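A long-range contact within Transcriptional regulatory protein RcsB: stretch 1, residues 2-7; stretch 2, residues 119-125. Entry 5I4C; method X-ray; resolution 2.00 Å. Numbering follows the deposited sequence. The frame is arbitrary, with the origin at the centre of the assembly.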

# COMPACT_ATOMS: atom_id res chain seq x y z
N ASN A 2 5.89 16.27 23.55
CA ASN A 2 6.80 15.74 22.49
C ASN A 2 6.32 14.38 21.91
O ASN A 2 6.18 14.24 20.70
CB ASN A 2 8.19 15.59 23.09
CG ASN A 2 9.27 15.38 22.06
OD1 ASN A 2 9.03 15.41 20.85
ND2 ASN A 2 10.48 15.21 22.53
N ASN A 3 6.07 13.39 22.76
CA ASN A 3 5.55 12.10 22.33
C ASN A 3 4.13 12.18 21.75
O ASN A 3 3.24 12.77 22.34
CB ASN A 3 5.57 11.11 23.47
CG ASN A 3 5.86 9.74 22.97
OD1 ASN A 3 7.02 9.31 22.96
ND2 ASN A 3 4.85 9.08 22.45
N MET A 4 3.92 11.56 20.60
CA MET A 4 2.62 11.54 19.99
C MET A 4 2.16 10.10 19.73
O MET A 4 2.82 9.34 19.03
CB MET A 4 2.68 12.36 18.73
CG MET A 4 1.34 12.54 18.03
SD MET A 4 1.61 13.54 16.54
CE MET A 4 1.79 15.20 17.18
N ASN A 5 0.99 9.74 20.28
CA ASN A 5 0.42 8.42 20.08
C ASN A 5 -0.58 8.54 18.99
O ASN A 5 -1.47 9.45 19.04
CB ASN A 5 -0.27 7.92 21.32
CG ASN A 5 0.70 7.60 22.41
OD1 ASN A 5 1.88 7.30 22.16
ND2 ASN A 5 0.22 7.68 23.64
N VAL A 6 -0.45 7.67 18.00
CA VAL A 6 -1.30 7.70 16.79
C VAL A 6 -1.96 6.37 16.56
O VAL A 6 -1.43 5.32 16.91
CB VAL A 6 -0.53 8.24 15.52
CG1 VAL A 6 0.33 9.49 15.83
CG2 VAL A 6 0.36 7.19 14.90
N ILE A 7 -3.18 6.40 16.00
CA ILE A 7 -3.89 5.20 15.53
C ILE A 7 -3.92 5.32 14.02
O ILE A 7 -4.10 6.44 13.51
CB ILE A 7 -5.33 5.18 16.08
CG1 ILE A 7 -5.31 5.02 17.58
CG2 ILE A 7 -6.15 4.13 15.42
CD1 ILE A 7 -6.69 5.01 18.17
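Stretch 2 119-125: ALAALQK

Residues 119-124 belong to a helix that begins earlier in the chain, and they pack across the start of the strand 4-7, more than a hundred residues away in sequence. The two axes approach to 11.2 Å, and their N-to-C directions enclose 129°, so the helix runs obliquely against the strand rather than strictly antiparallel to it. The contact is small, burying 258 Å² in total. Backbone hydrogen bonds run along the helix, with Leu 123 N 2.9 Å from Ala 119 O and Gln 124 N 3.0 Å from Leu 120 O; Lys 125 N bonds to Ala 122 O at 2.9 Å and weakly to Ala 121 O at 3.3 Å.

The alternation of the extended strand determines which of its side chains take part. Met 4 and Val 6 direct their CA-to-CB bonds toward the helix, whereas Asn 5 and Ile 7 are out of its reach. From the helix come Leu 120, Leu 123 and Gln 124, the spacing expected of one helical face.

Met 4 is the centre of the contact. Its chi1 and chi2 are both t, which extends the chain away from the strand, and chi3 near -77° (m) then bends the terminal methyl. This carries Met 4 CE to 3.2 Å from Gln 124 CG, a tight approach, and to 3.7 Å from Leu 120 O and 4.4 Å from Leu 123 CB. The sulfur lies farther back along the chain, with Met 4 SD 3.8 Å from Leu 120 CD2. Leu 120 adopts the common m,t rotamer, and Leu 120 CD1 and CD2 are both 4.4 Å from Val 6 CG1. Val 6, with chi1 at -44° (m), thus extends the apolar patch along the strand at looser spacing.

At the edge of this patch, Gln 124 combines apolar packing with polar bonding. Its chi1 of -93° and chi2 of -140° both lie off the usual wells; in this conformation CG rests against the methionine methyl while the amide reaches the chain before the strand. There Gln 124 NE2 donates a very short hydrogen bond to Asn 2 O, at 2.5 Å and with an N-H...O angle of only 124°. The high B factors of Asn 2 advise caution about so short a distance. A water supplements this link, donating to Asn 3 O at 2.9 Å and accepting from Gln 124 NE2 at 3.3 Å.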

# COMPACT_ATOMS: atom_id res chain seq x y z
N ALA A 119 3.23 15.97 8.16
CA ALA A 119 1.92 16.36 8.70
C ALA A 119 1.88 16.30 10.24
O ALA A 119 1.33 17.19 10.93
CB ALA A 119 0.84 15.47 8.08
N LEU A 120 2.49 15.25 10.78
CA LEU A 120 2.56 15.09 12.22
C LEU A 120 3.43 16.18 12.90
O LEU A 120 3.09 16.63 13.98
CB LEU A 120 3.07 13.70 12.59
CG LEU A 120 2.13 12.55 12.22
CD1 LEU A 120 2.78 11.26 12.67
CD2 LEU A 120 0.79 12.70 12.89
N ALA A 121 4.56 16.55 12.30
CA ALA A 121 5.35 17.74 12.79
C ALA A 121 4.53 19.02 12.80
O ALA A 121 4.60 19.80 13.74
CB ALA A 121 6.59 17.95 11.94
N ALA A 122 3.75 19.23 11.74
CA ALA A 122 2.86 20.40 11.67
C ALA A 122 1.87 20.38 12.81
O ALA A 122 1.65 21.42 13.51
CB ALA A 122 2.12 20.45 10.34
N LEU A 123 1.20 19.23 12.95
CA LEU A 123 0.26 19.05 14.07
C LEU A 123 0.87 19.36 15.43
O LEU A 123 0.22 19.98 16.31
CB LEU A 123 -0.29 17.64 14.13
CG LEU A 123 -1.64 17.53 13.43
CD1 LEU A 123 -1.63 18.00 11.97
CD2 LEU A 123 -2.22 16.12 13.57
N GLN A 124 2.07 18.85 15.64
CA GLN A 124 2.80 19.19 16.85
C GLN A 124 2.98 20.69 17.11
O GLN A 124 3.10 21.08 18.23
CB GLN A 124 4.18 18.56 16.86
CG GLN A 124 4.17 17.24 17.54
CD GLN A 124 5.37 17.00 18.39
OE1 GLN A 124 6.45 17.56 18.15
NE2 GLN A 124 5.23 16.08 19.33
N LYS A 125 3.02 21.52 16.08
CA LYS A 125 3.11 22.94 16.24
C LYS A 125 1.75 23.61 16.31
O LYS A 125 1.66 24.82 16.15
CB LYS A 125 3.94 23.47 15.06
CG LYS A 125 5.35 22.90 15.15
CD LYS A 125 6.34 23.56 14.21
CE LYS A 125 6.23 23.00 12.80
NZ LYS A 125 7.21 23.56 11.80
O HOH W 1 2.63 15.33 21.19